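Local coordinates for protein endo-beta-mannanase (Opitutaceae bacterium TAV5, PDB 7BOB) that probably trims mannose units from the ends of beta-1,4-linked mannan chains as a homotrimeric exo-beta-1,4-mannosidase of glycoside hydrolase family 5, at residues 436-447 and 463-473. Numbering follows the deposited sequence.
Sequences LPSPSEVERIII and WVEQGGQLLWH
Trp463, in the last turn of helix 454-465, packs against Ile445 and is the main bump of this contact; loop 436-443 and Ile445 together make its hollow. With CG anti to the backbone N (chi1 178°), it carries its indole toward them. Ile445 CD1 sits over the six-membered ring, 3.5 Å from its centroid, while Gly468 CA lies against the opposite face, where a beta carbon would collide with Trp463 CE3. Leu436 CD1 meets Trp463 CB at 3.7 Å, and Pro439 CG makes an off-centre CH-pi contact with the five-membered ring. Val442 O lies in the ring plane and accepts a weak, bent hydrogen bond from Trp463 NE1 (3.2 Å, 133°). Pro439 is a second bump, its CG 3.5 Å from Gln466 O at the Schellman turn in which Gly467, at positive phi, ends the helix. Replacing Trp463 by an alanine is likely to open a gap between Ile445 and Gly468 and to leave Val442 O without this donor.

Beyond the turn the strands run parallel, joined by five backbone hydrogen bonds from Gln469 N to Glu443 O (3.0 Å) through His473 N to Ile447 O (2.9 Å). Ile447 CD1 stands 3.9 Å from the centroid of the Trp472 five-membered ring, and Leu470 CD1 lies 3.8 Å from Ile447 CD1. This right-handed beta-alpha-beta crossover, in the mixed sheet apart from the eight-stranded barrel, illustrates a division of labour: backbone bonds align adjacent strands, largely apolar contact seats the helix end.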
ATOM      1  N   LEU A 436      13.458  29.485  19.997  1.00 66.62           N
ATOM      2  CA  LEU A 436      13.412  30.242  18.754  1.00 65.11           C
ATOM      3  C   LEU A 436      14.332  31.462  18.837  1.00 65.61           C
ATOM      4  O   LEU A 436      14.382  32.143  19.867  1.00 67.35           O
ATOM      5  CB  LEU A 436      11.982  30.680  18.438  1.00 61.19           C
ATOM      6  CG  LEU A 436      11.031  29.591  17.921  1.00 63.90           C
ATOM      7  CD1 LEU A 436       9.635  30.169  17.666  1.00 58.42           C
ATOM      8  CD2 LEU A 436      11.566  28.923  16.666  1.00 57.09           C
ATOM      9  N   PRO A 437      15.077  31.747  17.772  1.00 66.44           N
ATOM     10  CA  PRO A 437      15.893  32.968  17.747  1.00 66.59           C
ATOM     11  C   PRO A 437      15.038  34.196  18.001  1.00 68.29           C
ATOM     12  O   PRO A 437      13.897  34.281  17.547  1.00 65.82           O
ATOM     13  CB  PRO A 437      16.471  32.980  16.327  1.00 65.46           C
ATOM     14  CG  PRO A 437      16.435  31.550  15.891  1.00 65.06           C
ATOM     15  CD  PRO A 437      15.213  30.954  16.540  1.00 66.02           C
ATOM     16  N   SER A 438      15.596  35.149  18.737  1.00 67.64           N
ATOM     17  CA  SER A 438      14.858  36.365  19.021  1.00 69.68           C
ATOM     18  C   SER A 438      14.508  37.057  17.701  1.00 69.54           C
ATOM     19  O   SER A 438      15.198  36.874  16.690  1.00 68.25           O
ATOM     20  CB  SER A 438      15.674  37.293  19.920  1.00 73.17           C
ATOM     21  OG  SER A 438      14.973  38.496  20.158  1.00 80.47           O
ATOM     22  N   PRO A 439      13.406  37.811  17.664  1.00 62.75           N
ATOM     23  CA  PRO A 439      12.929  38.364  16.381  1.00 66.53           C
ATOM     24  C   PRO A 439      13.889  39.336  15.704  1.00 69.03           C
ATOM     25  O   PRO A 439      13.632  39.709  14.552  1.00 69.31           O
ATOM     26  CB  PRO A 439      11.611  39.062  16.760  1.00 63.48           C
ATOM     27  CG  PRO A 439      11.163  38.390  18.006  1.00 63.06           C
ATOM     28  CD  PRO A 439      12.421  37.979  18.746  1.00 63.91           C
ATOM     29  N   SER A 440      14.978  39.754  16.360  1.00 71.86           N
ATOM     30  CA  SER A 440      15.967  40.574  15.659  1.00 74.72           C
ATOM     31  C   SER A 440      16.816  39.735  14.703  1.00 77.97           C
ATOM     32  O   SER A 440      17.290  40.253  13.681  1.00 79.40           O
ATOM     33  CB  SER A 440      16.849  41.327  16.661  1.00 74.73           C
ATOM     34  OG  SER A 440      17.167  40.542  17.802  1.00 76.11           O
ATOM     35  N   GLU A 441      17.012  38.447  15.008  1.00 73.59           N
ATOM     36  CA  GLU A 441      17.699  37.515  14.111  1.00 75.95           C
ATOM     37  C   GLU A 441      16.740  36.889  13.096  1.00 72.90           C
ATOM     38  O   GLU A 441      16.932  37.019  11.879  1.00 69.41           O
ATOM     39  CB  GLU A 441      18.397  36.412  14.922  1.00 75.33           C
ATOM     40  CG  GLU A 441      18.984  36.875  16.243  1.00 79.42           C
ATOM     41  CD  GLU A 441      20.133  37.859  16.055  1.00 91.36           C
ATOM     42  OE1 GLU A 441      20.998  37.613  15.176  1.00 94.05           O
ATOM     43  OE2 GLU A 441      20.164  38.888  16.778  1.00 90.80           O
ATOM     44  N   VAL A 442      15.716  36.188  13.580  1.00 68.54           N
ATOM     45  CA  VAL A 442      14.713  35.565  12.720  1.00 61.43           C
ATOM     46  C   VAL A 442      13.425  36.368  12.902  1.00 63.07           C
ATOM     47  O   VAL A 442      12.734  36.262  13.926  1.00 59.27           O
ATOM     48  CB  VAL A 442      14.536  34.075  13.043  1.00 66.16           C
ATOM     49  CG1 VAL A 442      13.311  33.505  12.358  1.00 55.38           C
ATOM     50  CG2 VAL A 442      15.792  33.278  12.621  1.00 59.50           C
ATOM     51  N   GLU A 443      13.103  37.210  11.922  1.00 59.79           N
ATOM     52  CA  GLU A 443      11.988  38.126  12.095  1.00 63.01           C
ATOM     53  C   GLU A 443      10.673  37.614  11.511  1.00 63.45           C
ATOM     54  O   GLU A 443       9.604  38.006  11.989  1.00 59.23           O
ATOM     55  CB  GLU A 443      12.320  39.486  11.480  1.00 68.89           C
ATOM     56  CG  GLU A 443      11.473  40.632  12.065  1.00 77.10           C
ATOM     57  CD  GLU A 443      11.293  41.799  11.102  1.00 84.27           C
ATOM     58  OE1 GLU A 443      10.127  42.095  10.733  1.00 81.24           O
ATOM     59  OE2 GLU A 443      12.320  42.420  10.725  1.00 89.03           O
ATOM     60  N   ARG A 444      10.719  36.758  10.491  1.00 59.40           N
ATOM     61  CA  ARG A 444       9.524  36.262   9.826  1.00 55.78           C
ATOM     62  C   ARG A 444       9.616  34.751   9.675  1.00 59.11           C
ATOM     63  O   ARG A 444      10.643  34.221   9.218  1.00 58.34           O
ATOM     64  CB  ARG A 444       9.342  36.946   8.471  1.00 57.76           C
ATOM     65  CG  ARG A 444       9.639  38.446   8.539  1.00 62.17           C
ATOM     66  CD  ARG A 444       8.938  39.217   7.457  1.00 65.13           C
ATOM     67  NE  ARG A 444       9.620  39.089   6.176  1.00 62.66           N
ATOM     68  CZ  ARG A 444       9.085  39.457   5.017  1.00 64.12           C
ATOM     69  NH1 ARG A 444       7.864  39.974   4.986  1.00 70.75           N
ATOM     70  NH2 ARG A 444       9.762  39.307   3.890  1.00 63.74           N
ATOM     71  N   ILE A 445       8.543  34.064  10.080  1.00 54.36           N
ATOM     72  CA  ILE A 445       8.481  32.608  10.112  1.00 52.62           C
ATOM     73  C   ILE A 445       7.230  32.165   9.371  1.00 53.96           C
ATOM     74  O   ILE A 445       6.129  32.657   9.653  1.00 53.44           O
ATOM     75  CB  ILE A 445       8.471  32.055  11.550  1.00 51.82           C
ATOM     76  CG1 ILE A 445       9.862  32.195  12.191  1.00 50.55           C
ATOM     77  CG2 ILE A 445       8.044  30.594  11.536  1.00 48.35           C
ATOM     78  CD1 ILE A 445       9.920  31.746  13.641  1.00 48.85           C
ATOM     79  N   ILE A 446       7.400  31.245   8.426  1.00 49.39           N
ATOM     80  CA  ILE A 446       6.290  30.669   7.683  1.00 52.44           C
ATOM     81  C   ILE A 446       6.164  29.210   8.083  1.00 52.54           C
ATOM     82  O   ILE A 446       7.140  28.451   8.007  1.00 51.11           O
ATOM     83  CB  ILE A 446       6.481  30.801   6.165  1.00 52.54           C
ATOM     84  CG1 ILE A 446       6.605  32.266   5.769  1.00 52.78           C
ATOM     85  CG2 ILE A 446       5.288  30.189   5.437  1.00 49.49           C
ATOM     86  CD1 ILE A 446       6.796  32.443   4.287  1.00 54.29           C
ATOM     87  N   ILE A 447       4.976  28.824   8.527  1.00 44.74           N
ATOM     88  CA  ILE A 447       4.678  27.434   8.835  1.00 47.01           C
ATOM     89  C   ILE A 447       3.874  26.871   7.669  1.00 51.56           C
ATOM     90  O   ILE A 447       2.770  27.353   7.368  1.00 49.72           O
ATOM     91  CB  ILE A 447       3.923  27.305  10.166  1.00 51.56           C
ATOM     92  CG1 ILE A 447       4.740  27.914  11.312  1.00 48.88           C
ATOM     93  CG2 ILE A 447       3.560  25.863  10.423  1.00 49.46           C
ATOM     94  CD1 ILE A 447       4.051  27.839  12.678  1.00 47.96           C
ATOM     95  N   TRP A 463       7.740  34.022  21.017  1.00 63.86           N
ATOM     96  CA  TRP A 463       8.438  34.634  19.887  1.00 59.19           C
ATOM     97  C   TRP A 463       7.592  35.723  19.224  1.00 60.96           C
ATOM     98  O   TRP A 463       8.093  36.820  18.929  1.00 61.90           O
ATOM     99  CB  TRP A 463       8.825  33.560  18.867  1.00 55.67           C
ATOM    100  CG  TRP A 463       9.514  34.122  17.653  1.00 55.61           C
ATOM    101  CD1 TRP A 463      10.816  34.488  17.560  1.00 58.61           C
ATOM    102  CD2 TRP A 463       8.934  34.380  16.362  1.00 55.37           C
ATOM    103  NE1 TRP A 463      11.094  34.961  16.299  1.00 58.91           N
ATOM    104  CE2 TRP A 463       9.958  34.903  15.541  1.00 51.93           C
ATOM    105  CE3 TRP A 463       7.654  34.201  15.817  1.00 54.83           C
ATOM    106  CZ2 TRP A 463       9.748  35.262  14.208  1.00 50.34           C
ATOM    107  CZ3 TRP A 463       7.440  34.565  14.487  1.00 54.60           C
ATOM    108  CH2 TRP A 463       8.485  35.090  13.699  1.00 57.48           C
ATOM    109  N   VAL A 464       6.309  35.446  18.970  1.00 58.64           N
ATOM    110  CA  VAL A 464       5.453  36.456  18.345  1.00 60.27           C
ATOM    111  C   VAL A 464       5.285  37.654  19.270  1.00 60.67           C
ATOM    112  O   VAL A 464       5.208  38.800  18.816  1.00 61.60           O
ATOM    113  CB  VAL A 464       4.087  35.854  17.947  1.00 60.18           C
ATOM    114  CG1 VAL A 464       3.125  36.956  17.498  1.00 58.33           C
ATOM    115  CG2 VAL A 464       4.226  34.783  16.847  1.00 53.48           C
ATOM    116  N   GLU A 465       5.228  37.404  20.577  1.00 61.26           N
ATOM    117  CA  GLU A 465       5.027  38.481  21.536  1.00 64.04           C
ATOM    118  C   GLU A 465       6.163  39.498  21.500  1.00 66.41           C
ATOM    119  O   GLU A 465       5.929  40.697  21.687  1.00 68.89           O
ATOM    120  CB  GLU A 465       4.876  37.915  22.944  1.00 67.18           C
ATOM    121  CG  GLU A 465       3.492  38.114  23.504  1.00 73.95           C
ATOM    122  CD  GLU A 465       3.395  37.694  24.956  1.00 84.31           C
ATOM    123  OE1 GLU A 465       2.328  37.954  25.564  1.00 84.15           O
ATOM    124  OE2 GLU A 465       4.390  37.111  25.476  1.00 80.54           O
ATOM    125  N   GLN A 466       7.396  39.042  21.273  1.00 63.55           N
ATOM    126  CA  GLN A 466       8.539  39.932  21.154  1.00 65.69           C
ATOM    127  C   GLN A 466       8.694  40.514  19.757  1.00 63.70           C
ATOM    128  O   GLN A 466       9.707  41.163  19.491  1.00 68.17           O
ATOM    129  CB  GLN A 466       9.844  39.216  21.538  1.00 61.51           C
ATOM    130  CG  GLN A 466       9.773  38.316  22.751  1.00 62.49           C
ATOM    131  CD  GLN A 466      10.982  37.365  22.836  1.00 74.72           C
ATOM    132  OE1 GLN A 466      12.058  37.659  22.302  1.00 77.30           O
ATOM    133  NE2 GLN A 466      10.798  36.211  23.489  1.00 70.74           N
ATOM    134  N   GLY A 467       7.754  40.286  18.849  1.00 60.25           N
ATOM    135  CA  GLY A 467       7.763  40.992  17.577  1.00 62.31           C
ATOM    136  C   GLY A 467       7.818  40.118  16.343  1.00 59.46           C
ATOM    137  O   GLY A 467       7.812  40.658  15.226  1.00 60.11           O
ATOM    138  N   GLY A 468       7.863  38.798  16.478  1.00 58.40           N
ATOM    139  CA  GLY A 468       7.883  37.954  15.296  1.00 57.56           C
ATOM    140  C   GLY A 468       6.624  38.120  14.459  1.00 60.03           C
ATOM    141  O   GLY A 468       5.515  38.258  14.983  1.00 56.71           O
ATOM    142  N   GLN A 469       6.809  38.129  13.139  1.00 59.69           N
ATOM    143  CA  GLN A 469       5.714  38.042  12.176  1.00 57.57           C
ATOM    144  C   GLN A 469       5.560  36.582  11.739  1.00 57.48           C
ATOM    145  O   GLN A 469       6.471  36.021  11.117  1.00 57.51           O
ATOM    146  CB  GLN A 469       5.992  38.928  10.966  1.00 62.41           C
ATOM    147  CG  GLN A 469       6.549  40.294  11.309  1.00 67.31           C
ATOM    148  CD  GLN A 469       5.559  41.091  12.110  1.00 67.53           C
ATOM    149  OE1 GLN A 469       4.496  41.446  11.605  1.00 65.43           O
ATOM    150  NE2 GLN A 469       5.884  41.352  13.375  1.00 65.22           N
ATOM    151  N   LEU A 470       4.418  35.976  12.059  1.00 54.91           N
ATOM    152  CA  LEU A 470       4.147  34.566  11.772  1.00 54.76           C
ATOM    153  C   LEU A 470       3.101  34.447  10.670  1.00 52.79           C
ATOM    154  O   LEU A 470       1.969  34.936  10.817  1.00 55.11           O
ATOM    155  CB  LEU A 470       3.674  33.836  13.031  1.00 54.17           C
ATOM    156  CG  LEU A 470       3.403  32.331  12.972  1.00 53.99           C
ATOM    157  CD1 LEU A 470       4.709  31.541  12.767  1.00 53.55           C
ATOM    158  CD2 LEU A 470       2.712  31.891  14.250  1.00 49.04           C
ATOM    159  N   LEU A 471       3.475  33.799   9.568  1.00 48.03           N
ATOM    160  CA  LEU A 471       2.525  33.395   8.536  1.00 51.20           C
ATOM    161  C   LEU A 471       2.257  31.900   8.715  1.00 53.16           C
ATOM    162  O   LEU A 471       3.141  31.068   8.467  1.00 52.08           O
ATOM    163  CB  LEU A 471       3.057  33.702   7.141  1.00 45.93           C
ATOM    164  CG  LEU A 471       2.176  33.225   5.986  1.00 48.13           C
ATOM    165  CD1 LEU A 471       0.705  33.697   6.143  1.00 47.75           C
ATOM    166  CD2 LEU A 471       2.754  33.736   4.683  1.00 50.44           C
ATOM    167  N   TRP A 472       1.048  31.559   9.161  1.00 49.66           N
ATOM    168  CA  TRP A 472       0.713  30.199   9.595  1.00 47.09           C
ATOM    169  C   TRP A 472      -0.235  29.571   8.580  1.00 49.27           C
ATOM    170  O   TRP A 472      -1.446  29.822   8.607  1.00 51.50           O
ATOM    171  CB  TRP A 472       0.088  30.221  10.984  1.00 45.30           C
ATOM    172  CG  TRP A 472       0.138  28.903  11.695  1.00 50.38           C
ATOM    173  CD1 TRP A 472       0.319  27.671  11.135  1.00 46.29           C
ATOM    174  CD2 TRP A 472      -0.011  28.689  13.103  1.00 50.05           C
ATOM    175  NE1 TRP A 472       0.304  26.708  12.111  1.00 46.22           N
ATOM    176  CE2 TRP A 472       0.116  27.305  13.329  1.00 45.48           C
ATOM    177  CE3 TRP A 472      -0.242  29.537  14.197  1.00 51.10           C
ATOM    178  CZ2 TRP A 472       0.026  26.745  14.598  1.00 49.88           C
ATOM    179  CZ3 TRP A 472      -0.324  28.980  15.461  1.00 51.91           C
ATOM    180  CH2 TRP A 472      -0.190  27.597  15.652  1.00 51.34           C
ATOM    181  N   HIS A 473       0.298  28.739   7.694  1.00 47.01           N
ATOM    182  CA  HIS A 473      -0.572  28.056   6.745  1.00 50.00           C
ATOM    183  C   HIS A 473      -1.140  26.804   7.403  1.00 49.51           C
ATOM    184  O   HIS A 473      -0.384  25.896   7.780  1.00 53.76           O
ATOM    185  CB  HIS A 473       0.172  27.727   5.456  1.00 48.36           C
ATOM    186  CG  HIS A 473       0.312  28.903   4.540  1.00 52.80           C
ATOM    187  ND1 HIS A 473       1.165  28.913   3.458  1.00 50.76           N
ATOM    188  CD2 HIS A 473      -0.288  30.118   4.558  1.00 51.02           C
ATOM    189  CE1 HIS A 473       1.073  30.079   2.841  1.00 55.38           C
ATOM    190  NE2 HIS A 473       0.203  30.832   3.492  1.00 53.31           N
TER